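Local coordinates for CELL WALL surface anchor family protein (Streptococcus pneumoniae, PDB 2X9X) that serves as the repeating backbone subunit (RrgB) of the pneumococcal pilus, probably polymerising into the fibre's shaft and so taking part in cell adhesion, at residues F139-N144 and K252-T257; S134-F139 and N149-N154; F66-V71 and L87-T92. The protein carries 1 engineered substitution. All blocks are in the same frame, centred on the assembly; numbering follows the deposited sequence. Where two conformers were deposited one is given.

Contact 1: residues F139-N144 and K252-T257; sequences FNYGNN and KPLDPT. With NA (sodium ion), chain C.
F139 and L254 pair through their backbones as a single antiparallel, hydrogen-bonded bridge. F139 N reaches L254 O at 2.9 Å, nearly straight at 173°, and L254 N returns to F139 O at 2.9 Å, so the two residues are held by a pair of reciprocal bonds. The pairing goes no further past D255: P256 stands where the next bond, to V137 O, would form, but it has no N-H to give and packs its CD there instead. A proline thus suits a connection that pairs briefly with a strand without extending the sheet.

The side chains of F139 and L254 lie alongside each other and point the same way. With CG anti to the backbone N (chi1 177°), the F139 ring runs beside the leucine, and its CD2 packs 3.9 Å from L254 CD1; a branched aliphatic end suits packing against the ring. P253 uses CB against N140 OD1, at 3.6 Å, an apolar contact of carbon with oxygen. Farther along, Y141 CE1 comes within 3.6 Å of K252 O, and one water connects that carbonyl to Y141 OH, 2.7 Å from each, so the phenol extends the contact by a polar relay. D255 takes another course: its OD1 binds the sodium ion at 2.8 Å, a site completed by D136, V137 and E258.

The bridge lies where the loop between strands 240-246 and 260-271 runs briefly antiparallel beside strand 133-142. Strand 53-59 pairs with the same strand, bringing W56 to the F139 ring, while I8 of strand 7-12 packs on F139, L254 and P256.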
ATOM      1  N   PHE A 139      15.906   4.913 -12.069  1.00 13.23           N
ATOM      2  CA  PHE A 139      17.132   5.704 -12.125  1.00 14.39           C
ATOM      3  C   PHE A 139      17.332   6.179 -13.552  1.00 15.07           C
ATOM      4  O   PHE A 139      17.527   5.372 -14.465  1.00 15.03           O
ATOM      5  CB  PHE A 139      18.346   4.892 -11.645  1.00 13.78           C
ATOM      6  CG  PHE A 139      19.661   5.635 -11.740  1.00 15.43           C
ATOM      7  CD1 PHE A 139      19.872   6.798 -11.017  1.00 16.64           C
ATOM      8  CD2 PHE A 139      20.689   5.160 -12.545  1.00 15.23           C
ATOM      9  CE1 PHE A 139      21.080   7.478 -11.099  1.00 19.01           C
ATOM     10  CE2 PHE A 139      21.900   5.837 -12.631  1.00 17.06           C
ATOM     11  CZ  PHE A 139      22.093   6.996 -11.906  1.00 19.87           C
ATOM     12  N   ASN A 140      17.273   7.494 -13.733  1.00 15.28           N
ATOM     13  CA  ASN A 140      17.378   8.107 -15.046  1.00 15.30           C
ATOM     14  C   ASN A 140      18.711   8.840 -15.146  1.00 15.35           C
ATOM     15  O   ASN A 140      19.009   9.696 -14.318  1.00 16.83           O
ATOM     16  CB  ASN A 140      16.199   9.060 -15.256  1.00 16.40           C
ATOM     17  CG  ASN A 140      14.857   8.358 -15.099  1.00 17.70           C
ATOM     18  OD1 ASN A 140      14.317   7.813 -16.058  1.00 19.58           O
ATOM     19  ND2 ASN A 140      14.320   8.357 -13.880  1.00 16.66           N
ATOM     20  N   TYR A 141      19.511   8.488 -16.148  1.00 15.37           N
ATOM     21  CA  TYR A 141      20.882   8.972 -16.238  1.00 16.15           C
ATOM     22  C   TYR A 141      21.336   9.046 -17.690  1.00 17.72           C
ATOM     23  O   TYR A 141      20.647   8.576 -18.593  1.00 16.47           O
ATOM     24  CB  TYR A 141      21.814   8.017 -15.485  1.00 17.42           C
ATOM     25  CG  TYR A 141      22.089   6.740 -16.252  1.00 20.26           C
ATOM     26  CD1 TYR A 141      21.139   5.727 -16.318  1.00 17.99           C
ATOM     27  CD2 TYR A 141      23.294   6.555 -16.925  1.00 19.57           C
ATOM     28  CE1 TYR A 141      21.381   4.563 -17.026  1.00 20.09           C
ATOM     29  CE2 TYR A 141      23.546   5.394 -17.637  1.00 22.69           C
ATOM     30  CZ  TYR A 141      22.585   4.403 -17.685  1.00 21.38           C
ATOM     31  OH  TYR A 141      22.829   3.253 -18.395  1.00 20.64           O
ATOM     32  N   GLY A 142      22.503   9.637 -17.913  1.00 17.10           N
ATOM     33  CA  GLY A 142      23.098   9.648 -19.232  1.00 16.29           C
ATOM     34  C   GLY A 142      24.129  10.746 -19.364  1.00 17.34           C
ATOM     35  O   GLY A 142      24.281  11.564 -18.458  1.00 19.68           O
ATOM     36  N   ASN A 143      24.844  10.755 -20.486  1.00 17.44           N
ATOM     37  CA  ASN A 143      25.838  11.788 -20.753  1.00 19.65           C
ATOM     38  C   ASN A 143      25.200  13.093 -21.229  1.00 19.52           C
ATOM     39  O   ASN A 143      25.856  14.136 -21.273  1.00 22.38           O
ATOM     40  CB  ASN A 143      26.870  11.293 -21.768  1.00 23.45           C
ATOM     41  CG  ASN A 143      27.717  10.155 -21.232  1.00 27.92           C
ATOM     42  OD1 ASN A 143      27.709   9.868 -20.035  1.00 28.56           O
ATOM     43  ND2 ASN A 143      28.455   9.500 -22.119  1.00 33.40           N
ATOM     44  N   ASN A 144      23.922  13.021 -21.598  1.00 20.04           N
ATOM     45  CA  ASN A 144      23.126  14.207 -21.894  1.00 20.00           C
ATOM     46  C   ASN A 144      22.165  14.476 -20.741  1.00 19.28           C
ATOM     47  O   ASN A 144      21.850  13.570 -19.975  1.00 18.58           O
ATOM     48  CB  ASN A 144      22.317  14.005 -23.173  1.00 20.52           C
ATOM     49  CG  ASN A 144      23.187  13.714 -24.378  1.00 21.43           C
ATOM     50  OD1 ASN A 144      24.218  14.347 -24.579  1.00 26.47           O
ATOM     51  ND2 ASN A 144      22.760  12.759 -25.199  1.00 24.52           N
ATOM     52  N   LYS A 252      18.676   3.531 -21.771  1.00 17.08           N
ATOM     53  CA  LYS A 252      17.453   3.175 -21.069  1.00 17.71           C
ATOM     54  C   LYS A 252      17.675   3.321 -19.567  1.00 14.04           C
ATOM     55  O   LYS A 252      18.789   3.119 -19.075  1.00 17.14           O
ATOM     56  CB  LYS A 252      17.009   1.753 -21.423  1.00 27.45           C
ATOM     57  CG  LYS A 252      17.987   0.663 -21.021  1.00 32.00           C
ATOM     58  CD  LYS A 252      17.514  -0.703 -21.509  1.00 42.99           C
ATOM     59  CE  LYS A 252      18.440  -1.815 -21.035  1.00 53.48           C
ATOM     60  NZ  LYS A 252      18.031  -3.150 -21.552  1.00 57.78           N
ATOM     61  N   PRO A 253      16.620   3.688 -18.831  1.00 16.00           N
ATOM     62  CA  PRO A 253      16.761   3.883 -17.385  1.00 15.86           C
ATOM     63  C   PRO A 253      16.947   2.553 -16.661  1.00 17.50           C
ATOM     64  O   PRO A 253      16.718   1.491 -17.245  1.00 17.65           O
ATOM     65  CB  PRO A 253      15.417   4.507 -16.997  1.00 16.90           C
ATOM     66  CG  PRO A 253      14.472   3.951 -18.010  1.00 16.95           C
ATOM     67  CD  PRO A 253      15.260   4.016 -19.290  1.00 16.08           C
ATOM     68  N   LEU A 254      17.369   2.614 -15.403  1.00 16.73           N
ATOM     69  CA  LEU A 254      17.445   1.415 -14.577  1.00 16.40           C
ATOM     70  C   LEU A 254      16.157   1.289 -13.780  1.00 16.47           C
ATOM     71  O   LEU A 254      15.669   2.267 -13.219  1.00 17.18           O
ATOM     72  CB  LEU A 254      18.654   1.459 -13.638  1.00 18.93           C
ATOM     73  CG  LEU A 254      20.033   1.603 -14.282  1.00 22.77           C
ATOM     74  CD1 LEU A 254      21.134   1.367 -13.244  1.00 24.86           C
ATOM     75  CD2 LEU A 254      20.191   0.648 -15.459  1.00 23.43           C
ATOM     76  N   ASP A 255      15.617   0.077 -13.740  1.00 19.37           N
ATOM     77  CA  ASP A 255      14.302  -0.173 -13.169  1.00 19.00           C
ATOM     78  C   ASP A 255      14.358  -1.485 -12.392  1.00 23.42           C
ATOM     79  O   ASP A 255      14.127  -2.552 -12.958  1.00 26.74           O
ATOM     80  CB  ASP A 255      13.281  -0.252 -14.310  1.00 23.54           C
ATOM     81  CG  ASP A 255      11.870  -0.515 -13.830  1.00 34.12           C
ATOM     82  OD1 ASP A 255      11.703  -1.174 -12.786  1.00 31.25           O
ATOM     83  OD2 ASP A 255      10.921  -0.073 -14.512  1.00 40.92           O
ATOM     84  N   PRO A 256      14.687  -1.408 -11.093  1.00 21.12           N
ATOM     85  CA  PRO A 256      14.884  -2.592 -10.247  1.00 24.05           C
ATOM     86  C   PRO A 256      13.558  -3.251  -9.913  1.00 21.62           C
ATOM     87  O   PRO A 256      12.513  -2.650 -10.153  1.00 21.83           O
ATOM     88  CB  PRO A 256      15.469  -1.992  -8.966  1.00 23.46           C
ATOM     89  CG  PRO A 256      14.859  -0.632  -8.914  1.00 22.49           C
ATOM     90  CD  PRO A 256      14.943  -0.168 -10.340  1.00 21.99           C
ATOM     91  N   THR A 257      13.597  -4.468  -9.376  1.00 22.01           N
ATOM     92  CA  THR A 257      12.383  -5.129  -8.907  0.85 22.60           C
ATOM     93  C   THR A 257      12.147  -4.779  -7.440  1.00 24.04           C
ATOM     94  O   THR A 257      12.935  -5.145  -6.565  1.00 27.84           O
ATOM     95  CB  THR A 257      12.457  -6.660  -9.077  0.85 27.75           C
ATOM     96  OG1 THR A 257      12.726  -6.981 -10.448  0.85 34.11           O
ATOM     97  CG2 THR A 257      11.141  -7.308  -8.661  0.85 26.59           C
TER
HETATM   98 NA    NA C1625      10.856   0.591 -10.854  1.00 20.07          NA
HETATM   99  O   HOH W   1      20.973   1.527 -19.267  1.00 23.09           O

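Contact 2: residues S134-F139 and N149-N154; sequences SNDVTF and NTPKPN. With NA (sodium ion), chain C.
T150 meets D136 and T138 through one hydroxyl, the tight centre of this buried contact. T150 OG1 donates to D136 O at 2.8 Å from above the carbonyl plane, 58° out of it, and lies 2.8 Å from T138 OG1. In T150 the hydroxyl is anti to the backbone N (chi1 -154°), which turns it toward the strand. Threonine suits the place because its hydroxyl can donate to D136 O while lying next to that of T138.

Around P151 the packing is looser. Its ring crosses the D136 side chain at about a right angle, with CD 3.9 Å from D136 OD2, and a water links the two, donating to D136 OD2 at 2.7 Å and to P151 O at 2.8 Å. The aspartate divides its carboxylate: OD1 binds the sodium ion at 2.5 Å, together with V137 O, while OD2 forms a salt bridge with K219, which would probably stabilise its negative charge. On the partly exposed side, K152 turns away from the strand and NZ donates to T150 O at 2.9 Å.

Strand 133-142, paired with strand 53-59, supplies one wall. The loop leading to strand 162-169 supplies the other, and N149 and K152 tie it to Y232 of strand 229-232. Just before D136, N135 is joined covalently to K10 of strand 7-12, an isopeptide bond known from Gram-positive pilins.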
ATOM      1  N   SER A 134       3.258  -1.140  -2.665  1.00 12.63           N
ATOM      2  CA  SER A 134       4.578  -1.145  -3.277  1.00 12.06           C
ATOM      3  C   SER A 134       5.095   0.249  -3.592  1.00 13.17           C
ATOM      4  O   SER A 134       4.324   1.185  -3.829  1.00 13.49           O
ATOM      5  CB  SER A 134       4.544  -1.964  -4.571  1.00 16.27           C
ATOM      6  OG  SER A 134       5.841  -2.087  -5.126  1.00 18.97           O
ATOM      7  N   ASN A 135       6.414   0.380  -3.606  1.00 14.84           N
ATOM      8  CA  ASN A 135       7.029   1.560  -4.185  1.00 11.60           C
ATOM      9  C   ASN A 135       7.512   1.217  -5.592  1.00 11.37           C
ATOM     10  O   ASN A 135       7.244   0.123  -6.095  1.00 13.36           O
ATOM     11  CB  ASN A 135       8.182   2.045  -3.317  1.00 12.60           C
ATOM     12  CG  ASN A 135       9.380   1.135  -3.390  1.00 14.00           C
ATOM     13  OD1 ASN A 135       9.316  -0.073  -3.177  1.00 13.77           O
ATOM     14  N   ASP A 136       8.218   2.148  -6.224  1.00 12.77           N
ATOM     15  CA  ASP A 136       8.573   2.011  -7.633  1.00 14.58           C
ATOM     16  C   ASP A 136       9.656   3.031  -7.974  1.00 14.21           C
ATOM     17  O   ASP A 136       9.364   4.201  -8.213  1.00 14.12           O
ATOM     18  CB  ASP A 136       7.322   2.231  -8.502  1.00 17.94           C
ATOM     19  CG  ASP A 136       7.590   2.027  -9.973  1.00 20.67           C
ATOM     20  OD1 ASP A 136       8.768   1.943 -10.332  1.00 21.66           O
ATOM     21  OD2 ASP A 136       6.642   1.952 -10.783  1.00 20.81           O
ATOM     22  N   VAL A 137      10.906   2.585  -7.988  1.00 12.56           N
ATOM     23  CA  VAL A 137      12.040   3.467  -8.237  0.71 12.04           C
ATOM     24  C   VAL A 137      12.545   3.363  -9.670  1.00 13.09           C
ATOM     25  O   VAL A 137      12.605   2.280 -10.234  1.00 12.89           O
ATOM     26  CB  VAL A 137      13.211   3.145  -7.287  0.71 14.63           C
ATOM     27  CG1 VAL A 137      14.487   3.847  -7.744  0.71 18.34           C
ATOM     28  CG2 VAL A 137      12.859   3.528  -5.859  0.71 19.34           C
ATOM     29  N   THR A 138      12.913   4.494 -10.256  1.00 12.11           N
ATOM     30  CA  THR A 138      13.568   4.482 -11.555  1.00 13.46           C
ATOM     31  C   THR A 138      14.815   5.354 -11.446  1.00 14.02           C
ATOM     32  O   THR A 138      14.797   6.388 -10.776  1.00 14.51           O
ATOM     33  CB  THR A 138      12.637   4.989 -12.680  1.00 15.13           C
ATOM     34  OG1 THR A 138      11.418   4.227 -12.674  1.00 14.63           O
ATOM     35  CG2 THR A 138      13.307   4.842 -14.040  1.00 17.18           C
ATOM     36  N   PHE A 139      15.906   4.913 -12.069  1.00 13.23           N
ATOM     37  CA  PHE A 139      17.132   5.704 -12.125  1.00 14.39           C
ATOM     38  C   PHE A 139      17.332   6.179 -13.552  1.00 15.07           C
ATOM     39  O   PHE A 139      17.527   5.372 -14.465  1.00 15.03           O
ATOM     40  CB  PHE A 139      18.346   4.892 -11.645  1.00 13.78           C
ATOM     41  CG  PHE A 139      19.661   5.635 -11.740  1.00 15.43           C
ATOM     42  CD1 PHE A 139      19.872   6.798 -11.017  1.00 16.64           C
ATOM     43  CD2 PHE A 139      20.689   5.160 -12.545  1.00 15.23           C
ATOM     44  CE1 PHE A 139      21.080   7.478 -11.099  1.00 19.01           C
ATOM     45  CE2 PHE A 139      21.900   5.837 -12.631  1.00 17.06           C
ATOM     46  CZ  PHE A 139      22.093   6.996 -11.906  1.00 19.87           C
ATOM     47  N   ASN A 149      11.654   9.988 -15.495  1.00 12.26           N
ATOM     48  CA  ASN A 149      11.368   9.740 -14.091  1.00 10.65           C
ATOM     49  C   ASN A 149      10.498   8.490 -13.938  1.00 12.38           C
ATOM     50  O   ASN A 149      10.290   7.757 -14.902  1.00 13.03           O
ATOM     51  CB  ASN A 149      10.693  10.958 -13.471  1.00 11.82           C
ATOM     52  CG  ASN A 149       9.503  11.415 -14.274  1.00 13.58           C
ATOM     53  OD1 ASN A 149       8.640  10.612 -14.612  1.00 13.67           O
ATOM     54  ND2 ASN A 149       9.456  12.703 -14.596  1.00 14.97           N
ATOM     55  N   THR A 150       9.984   8.254 -12.735  1.00 12.21           N
ATOM     56  CA  THR A 150       9.294   6.998 -12.435  1.00 12.78           C
ATOM     57  C   THR A 150       7.776   7.107 -12.634  1.00 10.28           C
ATOM     58  O   THR A 150       7.208   8.187 -12.501  1.00 12.27           O
ATOM     59  CB  THR A 150       9.615   6.529 -10.992  1.00 12.22           C
ATOM     60  OG1 THR A 150       9.472   5.107 -10.895  1.00 13.01           O
ATOM     61  CG2 THR A 150       8.706   7.209  -9.969  1.00 13.76           C
ATOM     62  N   PRO A 151       7.111   5.987 -12.973  1.00 11.23           N
ATOM     63  CA  PRO A 151       5.656   6.052 -13.155  1.00 12.08           C
ATOM     64  C   PRO A 151       4.915   6.469 -11.884  1.00 13.07           C
ATOM     65  O   PRO A 151       5.361   6.181 -10.764  1.00 13.34           O
ATOM     66  CB  PRO A 151       5.287   4.612 -13.533  1.00 12.52           C
ATOM     67  CG  PRO A 151       6.526   4.086 -14.196  1.00 11.72           C
ATOM     68  CD  PRO A 151       7.658   4.687 -13.402  1.00 13.78           C
ATOM     69  N   LYS A 152       3.791   7.157 -12.065  1.00 13.05           N
ATOM     70  CA  LYS A 152       2.907   7.513 -10.960  1.00 11.30           C
ATOM     71  C   LYS A 152       1.666   6.635 -11.041  1.00 11.02           C
ATOM     72  O   LYS A 152       0.949   6.669 -12.037  1.00 12.25           O
ATOM     73  CB  LYS A 152       2.499   8.992 -11.039  1.00 12.93           C
ATOM     74  CG  LYS A 152       3.590   9.990 -10.636  1.00 13.04           C
ATOM     75  CD  LYS A 152       4.667  10.106 -11.707  1.00 12.91           C
ATOM     76  CE  LYS A 152       5.782  11.057 -11.291  1.00 12.36           C
ATOM     77  NZ  LYS A 152       6.901  11.013 -12.279  1.00 13.94           N
ATOM     78  N   PRO A 153       1.406   5.839  -9.993  1.00 11.54           N
ATOM     79  CA  PRO A 153       0.245   4.939 -10.034  1.00 12.42           C
ATOM     80  C   PRO A 153      -1.077   5.703  -9.925  1.00 12.46           C
ATOM     81  O   PRO A 153      -1.131   6.781  -9.326  1.00 13.47           O
ATOM     82  CB  PRO A 153       0.459   4.024  -8.821  1.00 15.31           C
ATOM     83  CG  PRO A 153       1.338   4.805  -7.895  1.00 17.69           C
ATOM     84  CD  PRO A 153       2.163   5.740  -8.731  1.00 12.56           C
ATOM     85  N   ASN A 154      -2.134   5.155 -10.511  1.00 12.26           N
ATOM     86  CA  ASN A 154      -3.430   5.819 -10.495  1.00 12.34           C
ATOM     87  C   ASN A 154      -4.548   4.792 -10.541  1.00 11.91           C
ATOM     88  O   ASN A 154      -4.379   3.705 -11.097  1.00 12.59           O
ATOM     89  CB  ASN A 154      -3.540   6.781 -11.683  1.00 12.02           C
ATOM     90  CG  ASN A 154      -4.626   7.828 -11.496  1.00 12.91           C
ATOM     91  OD1 ASN A 154      -5.183   7.985 -10.405  1.00 13.00           O
ATOM     92  ND2 ASN A 154      -4.932   8.555 -12.568  1.00 11.77           N
TER
HETATM   93 NA    NA C1625      10.856   0.591 -10.854  1.00 20.07          NA
HETATM   94  O   HOH W   2       4.669   3.582  -9.951  1.00 19.24           O

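Contact 3: residues F66-V71 and L87-T92; sequences FNKGTV and LTEVAT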
ATOM      1  N   PHE A  66       4.799   7.927   2.301  1.00 16.18           N
ATOM      2  CA  PHE A  66       6.194   8.356   2.326  1.00 16.15           C
ATOM      3  C   PHE A  66       6.441   9.268   3.522  1.00 16.10           C
ATOM      4  O   PHE A  66       5.696  10.222   3.751  1.00 16.37           O
ATOM      5  CB  PHE A  66       6.576   9.063   1.019  1.00 15.04           C
ATOM      6  CG  PHE A  66       7.949   9.682   1.045  1.00 15.30           C
ATOM      7  CD1 PHE A  66       9.078   8.895   1.204  1.00 18.87           C
ATOM      8  CD2 PHE A  66       8.108  11.054   0.918  1.00 19.23           C
ATOM      9  CE1 PHE A  66      10.343   9.464   1.237  1.00 20.12           C
ATOM     10  CE2 PHE A  66       9.371  11.629   0.947  1.00 21.56           C
ATOM     11  CZ  PHE A  66      10.489  10.833   1.108  1.00 21.25           C
ATOM     12  N   ASN A  67       7.480   8.965   4.295  1.00 14.63           N
ATOM     13  CA  ASN A  67       7.831   9.796   5.444  1.00 16.58           C
ATOM     14  C   ASN A  67       8.780  10.922   5.049  1.00 18.33           C
ATOM     15  O   ASN A  67       9.986  10.717   4.911  1.00 16.96           O
ATOM     16  CB  ASN A  67       8.429   8.944   6.566  1.00 15.88           C
ATOM     17  CG  ASN A  67       7.439   7.938   7.118  1.00 15.37           C
ATOM     18  OD1 ASN A  67       6.245   8.220   7.210  1.00 20.36           O
ATOM     19  ND2 ASN A  67       7.932   6.762   7.496  1.00 16.96           N
ATOM     20  N   LYS A  68       8.229  12.116   4.855  1.00 18.52           N
ATOM     21  CA  LYS A  68       9.046  13.260   4.470  1.00 21.31           C
ATOM     22  C   LYS A  68      10.129  13.514   5.512  1.00 21.28           C
ATOM     23  O   LYS A  68       9.894  13.372   6.712  1.00 20.75           O
ATOM     24  CB  LYS A  68       8.178  14.505   4.262  1.00 23.06           C
ATOM     25  CG  LYS A  68       7.210  14.380   3.092  1.00 22.17           C
ATOM     26  CD  LYS A  68       6.542  15.706   2.763  1.00 24.97           C
ATOM     27  CE  LYS A  68       5.552  15.549   1.622  1.00 32.52           C
ATOM     28  NZ  LYS A  68       4.989  16.856   1.184  1.00 39.64           N
ATOM     29  N   GLY A  69      11.322  13.860   5.040  1.00 19.17           N
ATOM     30  CA  GLY A  69      12.438  14.167   5.916  1.00 18.29           C
ATOM     31  C   GLY A  69      13.340  12.990   6.236  1.00 19.11           C
ATOM     32  O   GLY A  69      14.363  13.159   6.903  1.00 21.76           O
ATOM     33  N   THR A  70      12.981  11.801   5.760  1.00 18.20           N
ATOM     34  CA  THR A  70      13.745  10.601   6.098  1.00 15.14           C
ATOM     35  C   THR A  70      14.822  10.232   5.081  1.00 15.94           C
ATOM     36  O   THR A  70      15.550   9.266   5.280  1.00 19.40           O
ATOM     37  CB  THR A  70      12.834   9.367   6.333  1.00 16.02           C
ATOM     38  OG1 THR A  70      12.109   9.049   5.138  1.00 15.44           O
ATOM     39  CG2 THR A  70      11.850   9.627   7.466  1.00 18.60           C
ATOM     40  N   VAL A  71      14.936  10.996   3.999  1.00 15.87           N
ATOM     41  CA  VAL A  71      15.897  10.655   2.950  1.00 16.37           C
ATOM     42  C   VAL A  71      17.343  10.970   3.337  1.00 16.07           C
ATOM     43  O   VAL A  71      17.668  12.098   3.716  1.00 20.05           O
ATOM     44  CB  VAL A  71      15.566  11.357   1.617  1.00 16.48           C
ATOM     45  CG1 VAL A  71      16.591  10.981   0.558  1.00 20.64           C
ATOM     46  CG2 VAL A  71      14.159  10.982   1.158  1.00 18.64           C
ATOM     47  N   LEU A  87      16.346  17.752  -3.746  1.00 18.22           N
ATOM     48  CA  LEU A  87      15.342  16.796  -3.302  1.00 17.00           C
ATOM     49  C   LEU A  87      13.952  17.417  -3.296  1.00 18.24           C
ATOM     50  O   LEU A  87      13.720  18.443  -2.654  1.00 23.02           O
ATOM     51  CB  LEU A  87      15.686  16.265  -1.908  1.00 17.48           C
ATOM     52  CG  LEU A  87      14.653  15.331  -1.272  1.00 20.65           C
ATOM     53  CD1 LEU A  87      14.591  14.016  -2.036  1.00 20.97           C
ATOM     54  CD2 LEU A  87      14.968  15.088   0.198  1.00 25.01           C
ATOM     55  N   THR A  88      13.036  16.801  -4.033  1.00 17.15           N
ATOM     56  CA  THR A  88      11.643  17.228  -4.043  0.71 18.31           C
ATOM     57  C   THR A  88      10.771  16.135  -3.435  1.00 17.84           C
ATOM     58  O   THR A  88      10.793  14.995  -3.891  1.00 18.68           O
ATOM     59  CB  THR A  88      11.156  17.519  -5.469  0.71 21.48           C
ATOM     60  OG1 THR A  88      11.951  18.565  -6.039  0.71 24.37           O
ATOM     61  CG2 THR A  88       9.695  17.948  -5.455  0.71 22.41           C
ATOM     62  N   GLU A  89      10.014  16.484  -2.401  1.00 18.61           N
ATOM     63  CA  GLU A  89       9.169  15.515  -1.714  1.00 16.60           C
ATOM     64  C   GLU A  89       7.693  15.787  -1.967  1.00 17.99           C
ATOM     65  O   GLU A  89       7.236  16.931  -1.890  1.00 20.60           O
ATOM     66  CB  GLU A  89       9.452  15.528  -0.211  1.00 18.48           C
ATOM     67  CG  GLU A  89      10.880  15.157   0.149  1.00 19.59           C
ATOM     68  CD  GLU A  89      11.166  15.283   1.634  1.00 24.39           C
ATOM     69  OE1 GLU A  89      11.002  16.395   2.188  1.00 29.48           O
ATOM     70  OE2 GLU A  89      11.570  14.272   2.245  1.00 24.78           O
ATOM     71  N   VAL A  90       6.953  14.727  -2.274  1.00 19.09           N
ATOM     72  CA  VAL A  90       5.505  14.814  -2.428  1.00 22.34           C
ATOM     73  C   VAL A  90       4.829  13.744  -1.576  1.00 22.89           C
ATOM     74  O   VAL A  90       5.496  12.886  -0.995  1.00 20.47           O
ATOM     75  CB  VAL A  90       5.068  14.674  -3.903  1.00 23.13           C
ATOM     76  CG1 VAL A  90       5.631  15.818  -4.738  1.00 27.87           C
ATOM     77  CG2 VAL A  90       5.489  13.321  -4.468  1.00 21.68           C
ATOM     78  N   ALA A  91       3.505  13.793  -1.497  1.00 22.63           N
ATOM     79  CA  ALA A  91       2.774  12.854  -0.658  1.00 25.16           C
ATOM     80  C   ALA A  91       3.088  11.405  -1.021  1.00 24.05           C
ATOM     81  O   ALA A  91       3.119  10.529  -0.154  1.00 21.66           O
ATOM     82  CB  ALA A  91       1.278  13.116  -0.747  1.00 29.58           C
ATOM     83  N   THR A  92       3.332  11.159  -2.304  1.00 21.29           N
ATOM     84  CA  THR A  92       3.479   9.794  -2.799  1.00 18.35           C
ATOM     85  C   THR A  92       4.926   9.381  -3.072  1.00 15.15           C
ATOM     86  O   THR A  92       5.170   8.320  -3.638  1.00 15.44           O
ATOM     87  CB  THR A  92       2.640   9.563  -4.077  1.00 16.23           C
ATOM     88  OG1 THR A  92       3.015  10.520  -5.078  1.00 17.63           O
ATOM     89  CG2 THR A  92       1.149   9.702  -3.778  1.00 19.19           C
TER
HETATM   90  O   HOH W   3       3.251  10.950   2.743  1.00 29.12           O
HETATM   91  O   HOH W   4      14.067  13.743   3.389  1.00 23.30           O
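A surface contact between two sheets joins 66-71, where strand 64-75 of the five-stranded antiparallel sheet is interrupted by a type II turn from N67 to T70, to the face of strand 85-90, in the mixed sheet, that carries L87 and E89. E89 OE2 accepts from G69 N at 2.8 Å and 171°, on the syn side of the carboxylate, and also from a water that V71 N donates to, so two grips hold the oxygen. The extended glutamate is long enough to span from strand to turn.

G69 takes up positive phi, 93°, at the third position of the turn, where a CB would press on the preceding carbonyl, so glycine fits. T70 N and OG1 both donate to N67 O.

F66 brings its ring edge to the glutamate, CE2 lying 3.7 Å from E89 OE2, with ring and carboxylate planes 76° apart. K68 runs past E89 in the opposite direction, its aliphatic chain putting CE 3.7 Å from V90 O; NZ is 6.1 Å from E89 OE1, so any attraction is probably long-range. V71 CB packs 4.0 Å from L87 CD2, and a water bridges F66 O and A91 O.

Strand 113-123, next to 64-75 in its sheet, supplies I117 and Y119 to V71, and Y119 to F66. Strand 93-98, paired with 85-90, sets F94 against F66 and L87, and L96 against V71.

How the contacts relate
Contact 3 comes first along the chain and closes before the other two open. Contacts 1 and 2 then interlock: they share F139 on strand 133-142, and their segments alternate. Their centres are about 13 Å apart and they touch, P253 packing on T138, while the sodium ion takes ligands from both. Contact 3 lies about 14 Å from contact 2 and about 21 Å from contact 1, centre to centre, without touching either. All three reach the same mixed sheet, to which strands 85-90 and 133-142 belong. One long-range and two short-range connections thus meet there, and the loops 149-154 and 252-257 both return to strand 133-142, joining parts of the chain through it and the sodium ion.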